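Local coordinates for protein oxidoreductase (Methanosarcina mazei, PDB 3KA7) that binds flavin-adenine dinucleotide and probably acts as an oxidoreductase of the flavin-containing amine oxidase family, at residues D108-L113 / M119-L124; F101-F106 / G297-P302. All blocks are in the same frame, centred on the assembly; numbering follows the deposited sequence.

Contact 1 (D108-L113 / M119-L124)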
loop_
_atom_site.group_PDB
_atom_site.type_symbol
_atom_site.label_atom_id
_atom_site.label_comp_id
_atom_site.label_asym_id
_atom_site.label_seq_id
_atom_site.Cartn_x
_atom_site.Cartn_y
_atom_site.Cartn_z
ATOM N N ASP A 108 -14.296 17.379 6.768
ATOM C CA ASP A 108 -14.433 18.773 7.199
ATOM C C ASP A 108 -13.138 19.568 7.028
ATOM O O ASP A 108 -12.970 20.614 7.654
ATOM C CB ASP A 108 -14.881 18.853 8.663
ATOM C CG ASP A 108 -16.324 18.434 8.863
ATOM O OD1 ASP A 108 -17.076 18.324 7.860
ATOM O OD2 ASP A 108 -16.715 18.232 10.036
ATOM N N PHE A 109 -12.226 19.083 6.188
ATOM C CA PHE A 109 -10.938 19.759 6.018
ATOM C C PHE A 109 -11.120 21.209 5.548
ATOM O O PHE A 109 -10.345 22.086 5.927
ATOM C CB PHE A 109 -9.965 18.959 5.111
ATOM C CG PHE A 109 -10.302 19.004 3.652
ATOM C CD1 PHE A 109 -9.867 20.057 2.863
ATOM C CD2 PHE A 109 -11.058 17.997 3.066
ATOM C CE1 PHE A 109 -10.172 20.108 1.519
ATOM C CE2 PHE A 109 -11.371 18.043 1.717
ATOM C CZ PHE A 109 -10.930 19.104 0.945
ATOM N N PRO A 110 -12.172 21.479 4.754
ATOM C CA PRO A 110 -12.310 22.873 4.319
ATOM C C PRO A 110 -12.766 23.806 5.438
ATOM O O PRO A 110 -12.637 25.026 5.309
ATOM C CB PRO A 110 -13.377 22.803 3.213
ATOM C CG PRO A 110 -13.439 21.325 2.812
ATOM C CD PRO A 110 -13.151 20.597 4.100
ATOM N N SER A 111 -13.286 23.243 6.529
ATOM C CA SER A 111 -13.815 24.059 7.629
ATOM C C SER A 111 -12.780 24.986 8.260
ATOM O O SER A 111 -13.148 25.963 8.931
ATOM C CB SER A 111 -14.419 23.175 8.715
ATOM O OG SER A 111 -13.392 22.471 9.392
ATOM N N LEU A 112 -11.497 24.705 8.038
ATOM C CA LEU A 112 -10.422 25.485 8.646
ATOM C C LEU A 112 -9.983 26.634 7.752
ATOM O O LEU A 112 -9.125 27.437 8.123
ATOM C CB LEU A 112 -9.220 24.598 8.980
ATOM C CG LEU A 112 -9.471 23.476 9.990
ATOM C CD1 LEU A 112 -8.153 22.813 10.352
ATOM C CD2 LEU A 112 -10.163 24.008 11.246
ATOM N N LEU A 113 -10.588 26.711 6.573
ATOM C CA LEU A 113 -10.285 27.770 5.613
ATOM C C LEU A 113 -11.196 28.977 5.837
ATOM O O LEU A 113 -12.231 28.861 6.485
ATOM C CB LEU A 113 -10.514 27.245 4.196
ATOM C CG LEU A 113 -9.620 26.113 3.681
ATOM C CD1 LEU A 113 -10.191 25.559 2.370
ATOM C CD2 LEU A 113 -8.227 26.621 3.464
HETATM N N MSE A 119 -15.737 28.120 0.144
HETATM C CA MSE A 119 -16.690 28.093 -0.951
HETATM C C MSE A 119 -15.991 27.713 -2.256
HETATM O O MSE A 119 -16.572 27.031 -3.091
HETATM C CB MSE A 119 -17.422 29.441 -1.094
HETATM C CG MSE A 119 -18.399 29.767 0.043
HETATM SE SE MSE A 119 -19.646 28.342 0.497
HETATM C CE MSE A 119 -18.640 27.512 1.925
ATOM N N LYS A 120 -14.750 28.151 -2.441
ATOM C CA LYS A 120 -14.027 27.753 -3.645
ATOM C C LYS A 120 -13.866 26.231 -3.644
ATOM O O LYS A 120 -14.133 25.569 -4.651
ATOM C CB LYS A 120 -12.674 28.468 -3.761
ATOM C CG LYS A 120 -12.007 28.310 -5.144
ATOM C CD LYS A 120 -10.834 29.253 -5.323
ATOM C CE LYS A 120 -10.173 29.035 -6.675
ATOM N NZ LYS A 120 -9.064 30.010 -6.893
ATOM N N ILE A 121 -13.467 25.675 -2.509
ATOM C CA ILE A 121 -13.293 24.222 -2.428
ATOM C C ILE A 121 -14.618 23.497 -2.677
ATOM O O ILE A 121 -14.655 22.485 -3.377
ATOM C CB ILE A 121 -12.672 23.794 -1.072
ATOM C CG1 ILE A 121 -11.205 24.255 -0.961
ATOM C CG2 ILE A 121 -12.813 22.294 -0.862
ATOM C CD1 ILE A 121 -10.246 23.774 -2.065
ATOM N N ALA A 122 -15.709 24.006 -2.105
ATOM C CA ALA A 122 -17.042 23.432 -2.351
ATOM C C ALA A 122 -17.335 23.319 -3.842
ATOM O O ALA A 122 -17.843 22.293 -4.294
ATOM C CB ALA A 122 -18.142 24.257 -1.680
ATOM N N LEU A 123 -17.045 24.373 -4.605
ATOM C CA LEU A 123 -17.314 24.319 -6.048
ATOM C C LEU A 123 -16.350 23.410 -6.795
ATOM O O LEU A 123 -16.751 22.690 -7.710
ATOM C CB LEU A 123 -17.365 25.705 -6.677
ATOM C CG LEU A 123 -18.833 26.143 -6.636
ATOM C CD1 LEU A 123 -18.974 27.608 -6.697
ATOM C CD2 LEU A 123 -19.670 25.490 -7.717
ATOM N N LEU A 124 -15.090 23.429 -6.399
ATOM C CA LEU A 124 -14.113 22.505 -6.995
ATOM C C LEU A 124 -14.512 21.046 -6.738
ATOM O O LEU A 124 -14.281 20.184 -7.559
ATOM C CB LEU A 124 -12.706 22.785 -6.476
ATOM C CG LEU A 124 -12.057 24.083 -6.989
ATOM C CD1 LEU A 124 -10.786 24.395 -6.189
ATOM C CD2 LEU A 124 -11.783 24.044 -8.507
#

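Contact 2 (F101-F106 / G297-P302)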
loop_
_atom_site.group_PDB
_atom_site.type_symbol
_atom_site.label_atom_id
_atom_site.label_comp_id
_atom_site.label_asym_id
_atom_site.label_seq_id
_atom_site.Cartn_x
_atom_site.Cartn_y
_atom_site.Cartn_z
ATOM N N PHE A 101 -3.884 20.969 20.658
ATOM C CA PHE A 101 -4.429 20.553 19.383
ATOM C C PHE A 101 -5.914 20.268 19.478
ATOM O O PHE A 101 -6.492 20.165 20.567
ATOM C CB PHE A 101 -3.705 19.305 18.873
ATOM C CG PHE A 101 -3.835 18.109 19.779
ATOM C CD1 PHE A 101 -4.993 17.344 19.782
ATOM C CD2 PHE A 101 -2.795 17.737 20.616
ATOM C CE1 PHE A 101 -5.114 16.241 20.609
ATOM C CE2 PHE A 101 -2.916 16.630 21.449
ATOM C CZ PHE A 101 -4.073 15.886 21.442
ATOM N N LYS A 102 -6.534 20.154 18.317
ATOM C CA LYS A 102 -7.908 19.728 18.228
ATOM C C LYS A 102 -8.015 18.791 17.030
ATOM O O LYS A 102 -7.139 18.787 16.158
ATOM C CB LYS A 102 -8.829 20.939 18.070
ATOM C CG LYS A 102 -8.571 21.734 16.805
ATOM C CD LYS A 102 -9.427 23.005 16.764
ATOM C CE LYS A 102 -9.022 23.904 15.599
ATOM N NZ LYS A 102 -10.004 25.010 15.383
ATOM N N ASP A 103 -9.070 17.986 16.996
ATOM C CA ASP A 103 -9.276 17.047 15.891
ATOM C C ASP A 103 -10.514 17.417 15.074
ATOM O O ASP A 103 -11.555 17.762 15.647
ATOM C CB ASP A 103 -9.431 15.615 16.427
ATOM C CG ASP A 103 -8.145 15.049 17.013
ATOM O OD1 ASP A 103 -7.051 15.596 16.771
ATOM O OD2 ASP A 103 -8.225 14.024 17.725
ATOM N N ILE A 104 -10.400 17.351 13.747
ATOM C CA ILE A 104 -11.537 17.530 12.839
ATOM C C ILE A 104 -11.740 16.276 11.985
ATOM O O ILE A 104 -10.807 15.513 11.773
ATOM C CB ILE A 104 -11.322 18.739 11.894
ATOM C CG1 ILE A 104 -10.156 18.464 10.943
ATOM C CG2 ILE A 104 -11.049 20.001 12.698
ATOM C CD1 ILE A 104 -10.173 19.288 9.662
ATOM N N SER A 105 -12.957 16.067 11.496
ATOM C CA SER A 105 -13.239 14.985 10.561
ATOM C C SER A 105 -12.549 15.237 9.211
ATOM O O SER A 105 -12.409 16.381 8.780
ATOM C CB SER A 105 -14.755 14.860 10.377
ATOM O OG SER A 105 -15.069 13.782 9.515
ATOM N N PHE A 106 -12.114 14.169 8.550
ATOM C CA PHE A 106 -11.428 14.285 7.261
ATOM C C PHE A 106 -12.251 15.097 6.268
ATOM O O PHE A 106 -11.735 15.993 5.609
ATOM C CB PHE A 106 -11.133 12.889 6.703
ATOM C CG PHE A 106 -10.425 12.883 5.372
ATOM C CD1 PHE A 106 -9.039 12.964 5.303
ATOM C CD2 PHE A 106 -11.146 12.749 4.192
ATOM C CE1 PHE A 106 -8.379 12.936 4.082
ATOM C CE2 PHE A 106 -10.488 12.717 2.959
ATOM C CZ PHE A 106 -9.108 12.804 2.908
ATOM N N GLY A 297 -10.566 4.323 12.249
ATOM C CA GLY A 297 -10.094 4.962 11.022
ATOM C C GLY A 297 -8.646 5.404 11.179
ATOM O O GLY A 297 -7.887 4.819 11.961
ATOM N N VAL A 298 -8.254 6.426 10.432
ATOM C CA VAL A 298 -6.900 6.951 10.522
ATOM C C VAL A 298 -6.932 8.296 11.240
ATOM O O VAL A 298 -7.921 9.018 11.141
ATOM C CB VAL A 298 -6.298 7.129 9.113
ATOM C CG1 VAL A 298 -4.912 7.766 9.187
ATOM C CG2 VAL A 298 -6.253 5.768 8.376
ATOM N N LEU A 299 -5.879 8.600 11.997
ATOM C CA LEU A 299 -5.652 9.935 12.529
ATOM C C LEU A 299 -4.515 10.561 11.732
ATOM O O LEU A 299 -3.357 10.191 11.903
ATOM C CB LEU A 299 -5.253 9.877 14.010
ATOM C CG LEU A 299 -4.911 11.197 14.718
ATOM C CD1 LEU A 299 -6.188 12.025 14.878
ATOM C CD2 LEU A 299 -4.250 10.941 16.089
ATOM N N LEU A 300 -4.840 11.485 10.841
ATOM C CA LEU A 300 -3.796 12.197 10.106
ATOM C C LEU A 300 -3.170 13.283 10.974
ATOM O O LEU A 300 -3.860 13.938 11.758
ATOM C CB LEU A 300 -4.364 12.815 8.822
ATOM C CG LEU A 300 -4.793 11.791 7.769
ATOM C CD1 LEU A 300 -5.423 12.512 6.576
ATOM C CD2 LEU A 300 -3.602 10.924 7.330
ATOM N N THR A 301 -1.855 13.477 10.846
ATOM C CA THR A 301 -1.145 14.403 11.725
ATOM C C THR A 301 -0.268 15.365 10.912
ATOM O O THR A 301 0.946 15.183 10.811
ATOM C CB THR A 301 -0.261 13.636 12.738
ATOM O OG1 THR A 301 0.641 12.769 12.028
ATOM C CG2 THR A 301 -1.121 12.773 13.691
ATOM N N PRO A 302 -0.883 16.401 10.326
ATOM C CA PRO A 302 -0.161 17.227 9.358
ATOM C C PRO A 302 0.903 18.156 9.934
ATOM O O PRO A 302 1.751 18.640 9.177
ATOM C CB PRO A 302 -1.264 18.038 8.646
ATOM C CG PRO A 302 -2.529 17.757 9.335
ATOM C CD PRO A 302 -2.332 16.650 10.352
#

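Contact 1 (D108-L113 / M119-L124)
Within 119-124, Ile121 alone meets segment 108-113, touching Phe109, Pro110 and Leu113 with its two branches. The Ile121 and Pro110 side chains cross at about a right angle, with Ile121 CG2 3.9 Å from Pro110 CG; the same methyl lies 4.1 Å from Phe109 CZ, approaching the phenyl ring obliquely. Ile121 CG1 faces the residue just after the 3-10 turn 109-112, 3.7 Å from Leu113 CD1. This split follows from a chi1 of -69°, which sets CG2 anti to the backbone N and CG1 beside it. In Phe109 a chi1 of 74° places CG between the backbone N and the carbonyl carbon and turns the ring so that its CZ end reaches Ile121 CG2. Pro110 CD covers one face of that ring, 3.3 Å above the plane and offset toward the rim. The ring also stacks with Phe154 of helix 149-163, and the same helix packs Trp150 and Leu151 on Leu113. At the start of the turn, Asp108 O accepts both Ser111 N and, at 2.6 Å, Ser111 OG. No hydrogen bond joins the two segments; a 3-10 turn, joined by a short connection to helix 115-127, packs on that helix through apolar side chains, away from the flavin, in the helical part of this amine-oxidase-type fold.

Contact 2 (F101-F106 / G297-P302)
This is a contact between side chains of two strands in the same mixed sheet that are not direct neighbours: edge strand 101-105 and strand 298-300 are separated by strand 85-89, which lies between them in the sheet. Accordingly the backbones stay well apart, with the CA atoms of Asp103 and Leu299 8.7 Å from each other, and no hydrogen bond spans the pair. Two side-chain meetings bridge the gap. Leu300 points its CB toward segment 101-106, and its CD1 rests at the edge of the Phe106 ring, near the ring plane, 3.9 Å from Phe106 CD1. Phe106 carries CG anti to its own backbone N (chi1 -180°), which extends the ring from just past the strand's end to this methyl; the ring also meets that of Phe154 with planes at about 50°. Helix 149-163 covers Leu300 as well, through Ser157 and Trp161. At the second meeting the side chains cross at about a right angle, with Leu299 CD1 4.0 Å from Asp103 OD2, a van der Waals contact; Asp103 OD1 makes its salt bridge with Arg87 NE of the intervening strand, whose side chain also touches Leu299. The Leu300 side chain is about 11 Å from the bound FAD and about 9 Å from that of the FAD-binding Met56, outside direct contact with the cofactor. These are side-chain contacts between next-but-one strands at the edge of the mixed sheet that accompanies the Rossmann-type FAD-binding domain in amine oxidoreductases.

How the contacts relate
The centres of the two contacts lie 16 Å apart on the same side of the chain's centre, and contact 1 is nested inside the long loop that contact 2 closes. Segment 101-106 leads almost directly into 108-113 and then into helix 115-127, while 297-302 returns to the sheet some 190 residues later. The contacts touch where Phe109 CA lies 3.8 Å from Ile104 CD1, and Leu112 packs on the same methyl. Helix 149-163 borders both, with Phe154 meeting Phe106 and Phe109. This helix and the Ile104 contacts join the sheet edge to the helical part of the chain.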